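Periplasmic binding protein (Agrobacterium tumefaciens str. B6, PDB 5L9G) binds the opine mannopine as a periplasmic solute-binding protein and probably delivers it to an ABC transporter for uptake. Local coordinates at residues A[91-96]-A[253-258]; A[242-247]-A[313-318]. One frame throughout, in Å; residues are numbered along the deposited sequence.

Contact 1 (A[91-96]-A[253-258])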
ATOM      1  N   GLY A  91     -16.204  12.387  -5.492  1.00 68.53           N
ATOM      2  CA  GLY A  91     -17.524  11.779  -5.338  1.00 69.63           C
ATOM      3  C   GLY A  91     -17.562  10.311  -5.712  1.00 71.32           C
ATOM      4  O   GLY A  91     -18.584   9.818  -6.197  1.00 71.96           O
ATOM      5  N   VAL A  92     -16.452   9.595  -5.476  1.00 64.77           N
ATOM      6  CA  VAL A  92     -16.311   8.174  -5.820  1.00 62.81           C
ATOM      7  C   VAL A  92     -16.746   7.252  -4.662  1.00 65.37           C
ATOM      8  O   VAL A  92     -17.063   6.083  -4.892  1.00 62.70           O
ATOM      9  CB  VAL A  92     -14.860   7.891  -6.325  1.00 64.99           C
ATOM     10  CG1 VAL A  92     -14.629   6.417  -6.664  1.00 62.62           C
ATOM     11  CG2 VAL A  92     -14.550   8.761  -7.535  1.00 66.53           C
ATOM     12  N   LEU A  93     -16.815   7.791  -3.433  1.00 63.34           N
ATOM     13  CA  LEU A  93     -17.095   6.967  -2.256  1.00 61.41           C
ATOM     14  C   LEU A  93     -18.428   7.217  -1.573  1.00 67.15           C
ATOM     15  O   LEU A  93     -18.841   8.366  -1.410  1.00 69.16           O
ATOM     16  CB  LEU A  93     -15.945   7.138  -1.229  1.00 58.18           C
ATOM     17  CG  LEU A  93     -14.503   6.908  -1.729  1.00 58.56           C
ATOM     18  CD1 LEU A  93     -13.499   7.021  -0.583  1.00 57.34           C
ATOM     19  CD2 LEU A  93     -14.345   5.514  -2.417  1.00 55.53           C
ATOM     20  N   GLU A  94     -19.087   6.128  -1.140  1.00 61.77           N
ATOM     21  CA  GLU A  94     -20.309   6.181  -0.346  1.00 63.68           C
ATOM     22  C   GLU A  94     -19.896   6.526   1.082  1.00 67.52           C
ATOM     23  O   GLU A  94     -18.828   6.080   1.523  1.00 64.42           O
ATOM     24  CB  GLU A  94     -20.994   4.810  -0.299  1.00 64.49           C
ATOM     25  CG  GLU A  94     -21.855   4.478  -1.502  1.00 78.26           C
ATOM     26  CD  GLU A  94     -23.164   5.229  -1.685  1.00 92.51           C
ATOM     27  OE1 GLU A  94     -23.740   5.122  -2.791  1.00 94.84           O
ATOM     28  OE2 GLU A  94     -23.621   5.911  -0.739  1.00 77.43           O
ATOM     29  N   LYS A  95     -20.735   7.288   1.810  1.00 66.08           N
ATOM     30  CA  LYS A  95     -20.474   7.565   3.225  1.00 65.59           C
ATOM     31  C   LYS A  95     -20.876   6.284   3.968  1.00 70.48           C
ATOM     32  O   LYS A  95     -21.927   5.706   3.665  1.00 70.39           O
ATOM     33  CB  LYS A  95     -21.290   8.777   3.736  1.00 70.25           C
ATOM     34  CG  LYS A  95     -20.443  10.022   3.966  1.00 83.83           C
ATOM     35  CD  LYS A  95     -20.332  10.861   2.698  1.00 88.00           C
ATOM     36  CE  LYS A  95     -19.369  12.013   2.825  1.00 81.59           C
ATOM     37  NZ  LYS A  95     -18.937  12.492   1.488  1.00 82.32           N
ATOM     38  N   LEU A  96     -20.025   5.800   4.872  1.00 65.84           N
ATOM     39  CA  LEU A  96     -20.310   4.563   5.604  1.00 65.47           C
ATOM     40  C   LEU A  96     -21.270   4.787   6.773  1.00 74.07           C
ATOM     41  O   LEU A  96     -21.339   5.904   7.299  1.00 74.20           O
ATOM     42  CB  LEU A  96     -18.997   3.909   6.083  1.00 62.58           C
ATOM     43  CG  LEU A  96     -18.026   3.474   4.971  1.00 65.33           C
ATOM     44  CD1 LEU A  96     -16.712   3.003   5.545  1.00 63.71           C
ATOM     45  CD2 LEU A  96     -18.614   2.356   4.109  1.00 67.61           C
ATOM     46  N   GLY A 253      -7.257  -0.151   3.382  1.00 39.16           N
ATOM     47  CA  GLY A 253      -8.587  -0.303   3.934  1.00 39.91           C
ATOM     48  C   GLY A 253      -9.626  -0.394   2.864  1.00 44.50           C
ATOM     49  O   GLY A 253      -9.286  -0.499   1.680  1.00 44.39           O
ATOM     50  N   TYR A 254     -10.894  -0.359   3.292  1.00 41.57           N
ATOM     51  CA  TYR A 254     -12.041  -0.547   2.409  1.00 41.72           C
ATOM     52  C   TYR A 254     -12.949   0.664   2.348  1.00 48.09           C
ATOM     53  O   TYR A 254     -13.168   1.346   3.358  1.00 47.73           O
ATOM     54  CB  TYR A 254     -12.876  -1.756   2.850  1.00 44.00           C
ATOM     55  CG  TYR A 254     -12.131  -3.077   2.817  1.00 41.70           C
ATOM     56  CD1 TYR A 254     -11.696  -3.624   1.613  1.00 41.68           C
ATOM     57  CD2 TYR A 254     -11.856  -3.775   3.990  1.00 41.76           C
ATOM     58  CE1 TYR A 254     -11.028  -4.850   1.572  1.00 39.55           C
ATOM     59  CE2 TYR A 254     -11.169  -4.994   3.963  1.00 41.03           C
ATOM     60  CZ  TYR A 254     -10.764  -5.529   2.749  1.00 44.83           C
ATOM     61  OH  TYR A 254     -10.080  -6.725   2.718  1.00 43.85           O
ATOM     62  N   ALA A 255     -13.551   0.860   1.172  1.00 46.61           N
ATOM     63  CA  ALA A 255     -14.535   1.914   0.908  1.00 48.54           C
ATOM     64  C   ALA A 255     -15.615   1.287   0.028  1.00 52.41           C
ATOM     65  O   ALA A 255     -15.367   0.252  -0.608  1.00 50.39           O
ATOM     66  CB  ALA A 255     -13.878   3.072   0.179  1.00 49.20           C
ATOM     67  N   ILE A 256     -16.804   1.904   0.012  1.00 51.68           N
ATOM     68  CA  ILE A 256     -17.908   1.444  -0.833  1.00 52.88           C
ATOM     69  C   ILE A 256     -18.076   2.466  -1.948  1.00 58.19           C
ATOM     70  O   ILE A 256     -18.070   3.664  -1.684  1.00 59.40           O
ATOM     71  CB  ILE A 256     -19.184   1.125  -0.010  1.00 57.50           C
ATOM     72  CG1 ILE A 256     -18.929  -0.152   0.840  1.00 57.71           C
ATOM     73  CG2 ILE A 256     -20.422   0.954  -0.925  1.00 57.71           C
ATOM     74  CD1 ILE A 256     -19.954  -0.450   1.919  1.00 71.12           C
ATOM     75  N   VAL A 257     -18.122   1.991  -3.198  1.00 54.91           N
ATOM     76  CA  VAL A 257     -18.226   2.834  -4.392  1.00 56.22           C
ATOM     77  C   VAL A 257     -19.579   3.562  -4.430  1.00 62.80           C
ATOM     78  O   VAL A 257     -20.615   2.947  -4.157  1.00 62.03           O
ATOM     79  CB  VAL A 257     -17.934   2.033  -5.697  1.00 59.74           C
ATOM     80  CG1 VAL A 257     -17.912   2.948  -6.922  1.00 61.08           C
ATOM     81  CG2 VAL A 257     -16.613   1.273  -5.588  1.00 57.02           C
ATOM     82  N   LYS A 258     -19.556   4.886  -4.717  1.00 60.69           N
ATOM     83  CA  LYS A 258     -20.768   5.707  -4.841  1.00 63.15           C
ATOM     84  C   LYS A 258     -21.653   5.091  -5.926  1.00 68.60           C
ATOM     85  O   LYS A 258     -21.203   4.907  -7.056  1.00 66.48           O
ATOM     86  CB  LYS A 258     -20.403   7.156  -5.193  1.00 66.14           C
ATOM     87  CG  LYS A 258     -21.583   8.129  -5.099  1.00 73.79           C
ATOM     88  CD  LYS A 258     -21.489   8.988  -3.847  1.00 84.66           C
ATOM     89  CE  LYS A 258     -22.814   9.596  -3.467  1.00104.11           C
ATOM     90  NZ  LYS A 258     -22.701  10.396  -2.221  1.00114.79           N
TER
HETATM   91  O   HOH W   1     -16.979   4.159   1.796  1.00 46.22           O
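K258 N gives its hydrogen to V92 O (2.8 Å), approaching from above the carbonyl plane, while E94 N meets I256 O at 2.7 Å along an almost straight line (177°). These two bonds flank L93 and V257, a single non-hydrogen-bonded antiparallel bridge that joins the loop after helix 84-89 to the end of strand 240-256. Between them, the CA-H groups of V257 and L93 add weaker contacts to the same two carbonyls.

Apolar contacts follow. CD2 of L93 rests on the methyl of A255 (3.6 Å), a residue small enough to admit it, and I77 of strand 76-80 also touches L93. Further along, L96 CD2 meets I256 CD1 at 3.8 Å, and M267 of helix 263-273 packs on both residues.

The long chain of exposed K258 lays its CB, CG and CD methylenes along G91 O, CB at 3.4 Å. G91 itself ends helix 84-89 in a Schellman motif, whose positive phi glycine adopts readily. E94 CG meets V257 O at 3.3 Å; the chain then bends at chi2 (-71°), which brings the carboxylate beside K258 CA, where OE1 accepts from G259 N; OE2 has a long, weak ion pair with R263. A water continues the link past the bridge, donating to E94 O (2.7 Å) and accepting from I256 N (2.9 Å).

Contact 2 (A[242-247]-A[313-318])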
ATOM      1  N   TYR A 242      15.962  -7.243   2.390  1.00 28.26           N
ATOM      2  CA  TYR A 242      15.282  -5.957   2.508  1.00 28.11           C
ATOM      3  C   TYR A 242      15.481  -5.380   3.878  1.00 31.53           C
ATOM      4  O   TYR A 242      15.965  -6.068   4.773  1.00 30.20           O
ATOM      5  CB  TYR A 242      13.788  -6.067   2.141  1.00 28.67           C
ATOM      6  CG  TYR A 242      12.949  -6.891   3.104  1.00 30.92           C
ATOM      7  CD1 TYR A 242      12.805  -8.262   2.933  1.00 33.04           C
ATOM      8  CD2 TYR A 242      12.227  -6.281   4.129  1.00 31.89           C
ATOM      9  CE1 TYR A 242      11.957  -9.012   3.754  1.00 35.29           C
ATOM     10  CE2 TYR A 242      11.375  -7.019   4.962  1.00 33.60           C
ATOM     11  CZ  TYR A 242      11.239  -8.388   4.769  1.00 40.27           C
ATOM     12  OH  TYR A 242      10.403  -9.131   5.590  1.00 36.16           O
ATOM     13  N   THR A 243      15.121  -4.113   4.035  1.00 29.69           N
ATOM     14  CA  THR A 243      15.212  -3.393   5.305  1.00 29.71           C
ATOM     15  C   THR A 243      13.949  -2.546   5.480  1.00 32.59           C
ATOM     16  O   THR A 243      13.325  -2.148   4.497  1.00 31.68           O
ATOM     17  CB  THR A 243      16.486  -2.496   5.329  1.00 34.86           C
ATOM     18  OG1 THR A 243      16.517  -1.779   6.546  1.00 36.43           O
ATOM     19  CG2 THR A 243      16.529  -1.473   4.180  1.00 34.70           C
ATOM     20  N   PHE A 244      13.613  -2.218   6.730  1.00 30.42           N
ATOM     21  CA  PHE A 244      12.514  -1.287   7.003  1.00 30.58           C
ATOM     22  C   PHE A 244      13.085   0.141   7.132  1.00 33.55           C
ATOM     23  O   PHE A 244      12.305   1.084   7.314  1.00 33.00           O
ATOM     24  CB  PHE A 244      11.766  -1.666   8.298  1.00 32.91           C
ATOM     25  CG  PHE A 244      10.836  -2.850   8.126  1.00 33.18           C
ATOM     26  CD1 PHE A 244       9.537  -2.674   7.660  1.00 35.33           C
ATOM     27  CD2 PHE A 244      11.254  -4.135   8.453  1.00 33.16           C
ATOM     28  CE1 PHE A 244       8.672  -3.774   7.506  1.00 34.10           C
ATOM     29  CE2 PHE A 244      10.395  -5.229   8.294  1.00 34.54           C
ATOM     30  CZ  PHE A 244       9.112  -5.044   7.822  1.00 32.32           C
ATOM     31  N   ASN A 245      14.444   0.305   7.074  1.00 31.55           N
ATOM     32  CA  ASN A 245      15.044   1.647   7.184  1.00 32.07           C
ATOM     33  C   ASN A 245      14.547   2.538   6.041  1.00 32.65           C
ATOM     34  O   ASN A 245      14.598   2.115   4.881  1.00 31.07           O
ATOM     35  CB  ASN A 245      16.575   1.587   7.158  1.00 34.73           C
ATOM     36  CG  ASN A 245      17.187   2.913   7.534  1.00 53.69           C
ATOM     37  OD1 ASN A 245      16.956   3.436   8.635  1.00 50.74           O
ATOM     38  ND2 ASN A 245      17.869   3.545   6.586  1.00 47.53           N
ATOM     39  N   ASP A 246      14.018   3.728   6.375  1.00 31.02           N
ATOM     40  CA  ASP A 246      13.450   4.688   5.401  1.00 31.73           C
ATOM     41  C   ASP A 246      12.175   4.189   4.720  1.00 33.60           C
ATOM     42  O   ASP A 246      11.753   4.758   3.703  1.00 34.24           O
ATOM     43  CB  ASP A 246      14.487   5.121   4.340  1.00 32.75           C
ATOM     44  CG  ASP A 246      15.468   6.166   4.794  1.00 38.43           C
ATOM     45  OD1 ASP A 246      15.213   6.811   5.851  1.00 37.07           O
ATOM     46  OD2 ASP A 246      16.473   6.372   4.084  1.00 39.43           O
ATOM     47  N   ALA A 247      11.548   3.124   5.257  1.00 30.51           N
ATOM     48  CA  ALA A 247      10.308   2.652   4.650  1.00 29.83           C
ATOM     49  C   ALA A 247       9.132   3.564   5.072  1.00 34.14           C
ATOM     50  O   ALA A 247       9.188   4.242   6.104  1.00 33.26           O
ATOM     51  CB  ALA A 247      10.029   1.206   5.048  1.00 30.25           C
ATOM     52  N   PRO A 313       6.995  -2.364  16.898  1.00 41.33           N
ATOM     53  CA  PRO A 313       7.747  -1.195  17.407  1.00 41.49           C
ATOM     54  C   PRO A 313       9.144  -1.005  16.810  1.00 42.76           C
ATOM     55  O   PRO A 313       9.487   0.106  16.405  1.00 40.66           O
ATOM     56  CB  PRO A 313       7.787  -1.426  18.925  1.00 45.49           C
ATOM     57  CG  PRO A 313       6.576  -2.250  19.205  1.00 50.80           C
ATOM     58  CD  PRO A 313       6.375  -3.137  17.996  1.00 44.85           C
ATOM     59  N   GLU A 314       9.935  -2.089  16.706  1.00 41.06           N
ATOM     60  CA  GLU A 314      11.298  -1.999  16.165  1.00 40.86           C
ATOM     61  C   GLU A 314      11.329  -1.561  14.711  1.00 41.51           C
ATOM     62  O   GLU A 314      12.261  -0.854  14.315  1.00 40.59           O
ATOM     63  CB  GLU A 314      12.091  -3.283  16.388  1.00 43.40           C
ATOM     64  CG  GLU A 314      12.679  -3.330  17.788  1.00 54.69           C
ATOM     65  CD  GLU A 314      13.885  -4.226  17.980  1.00 80.85           C
ATOM     66  OE1 GLU A 314      14.983  -3.890  17.475  1.00 89.81           O
ATOM     67  OE2 GLU A 314      13.752  -5.214  18.738  1.00 66.17           O
ATOM     68  N   ASN A 315      10.263  -1.890  13.941  1.00 35.64           N
ATOM     69  CA  ASN A 315      10.174  -1.491  12.539  1.00 35.17           C
ATOM     70  C   ASN A 315       9.670  -0.067  12.405  1.00 38.94           C
ATOM     71  O   ASN A 315      10.199   0.699  11.600  1.00 36.25           O
ATOM     72  CB  ASN A 315       9.321  -2.487  11.738  1.00 35.99           C
ATOM     73  CG  ASN A 315       9.922  -3.883  11.756  1.00 45.65           C
ATOM     74  OD1 ASN A 315      11.135  -4.086  11.933  1.00 43.80           O
ATOM     75  ND2 ASN A 315       9.096  -4.880  11.597  1.00 36.32           N
ATOM     76  N   VAL A 316       8.673   0.310  13.209  1.00 38.55           N
ATOM     77  CA  VAL A 316       8.148   1.685  13.190  1.00 38.82           C
ATOM     78  C   VAL A 316       9.249   2.715  13.470  1.00 39.52           C
ATOM     79  O   VAL A 316       9.276   3.769  12.824  1.00 37.25           O
ATOM     80  CB  VAL A 316       6.912   1.856  14.125  1.00 44.89           C
ATOM     81  CG1 VAL A 316       6.445   3.310  14.169  1.00 45.85           C
ATOM     82  CG2 VAL A 316       5.774   0.959  13.667  1.00 44.39           C
ATOM     83  N   ALA A 317      10.181   2.391  14.399  1.00 37.69           N
ATOM     84  CA  ALA A 317      11.276   3.280  14.800  1.00 38.28           C
ATOM     85  C   ALA A 317      12.135   3.789  13.636  1.00 39.80           C
ATOM     86  O   ALA A 317      12.686   4.884  13.737  1.00 40.98           O
ATOM     87  CB  ALA A 317      12.156   2.602  15.838  1.00 39.76           C
ATOM     88  N   VAL A 318      12.225   3.018  12.526  1.00 34.46           N
ATOM     89  CA  VAL A 318      13.059   3.397  11.376  1.00 33.41           C
ATOM     90  C   VAL A 318      12.230   3.801  10.154  1.00 36.93           C
ATOM     91  O   VAL A 318      12.784   4.011   9.067  1.00 36.34           O
ATOM     92  CB  VAL A 318      14.118   2.319  11.030  1.00 36.13           C
ATOM     93  CG1 VAL A 318      15.110   2.163  12.188  1.00 36.59           C
ATOM     94  CG2 VAL A 318      13.467   0.979  10.648  1.00 34.66           C
TER
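The ring of F244 carries the side-chain amide of N315 on one face, the two planes only 14° apart in an offset stack. The amide carbon CG of N315 sits 3.6 Å above the ring plane, displaced toward the rim, with OD1 3.5 Å from F244 CD2 and ND2 reaching across CE2 toward CZ. N315 CB lies over the same face, 4.1 Å from the ring centroid, making a CH-pi contact. Asparagine suits this place because it offers a flat surface to the ring and a polar end to the chain: ND2 donates to both M309 O and A307 O, which fixes the rotation of the amide. Around the phenyl group, S122 of strand 115-128 and Q319 also touch F244.

V318 meets the turn with one branch, CG2, and with CB. Its CG2, placed between its own backbone N and carbonyl carbon (chi1 of CG1 -64°), meets F244 CB at 3.9 Å and also lies against F244 O, while CB touches N245 OD1.

The one hydrogen bond between the segments runs from D246 N to V318 O (3.0 Å), bent at the hydrogen (143°). D246 has positive phi at the third position of a type II beta turn, closed by A247 N to F244 O at 3.0 Å. Its carboxylate is held by a salt bridge to R174 and a bond from M140 N, and N245 ND2 reaches K138 O. Just before, T243 OG1 accepts from N245 N, forming an ST turn. Beyond V318, Y320 bonds to A247. The arrangement is thus a type II turn at a corner of strand 240-256, met by N315 of the short helix 313-316 and by V318 just after it, before 320-321 pairs in parallel with strand 240-256.

In the fold
Strand 240-256 runs through both contacts, which lie on opposite sides of the chain's centre, their own centres 31 Å apart and their nearest atoms about 17 Å. Contact 1, at the strand's end, is the more buried: backbone bonding between the two segments dominates, aliphatic side chains pack toward strand 76-80 and toward helix 263-273, and charged residues close the outer side. Contact 2, at the corner near the strand's start, is smaller and only partly buried; there one backbone bond is joined by an amide-on-ring stack and by polar side chains tied to other parts of the fold. Contact 1 joins the strand's end to the loop after helix 84-89; contact 2 joins its corner to helix 313-316 and the residues just after it.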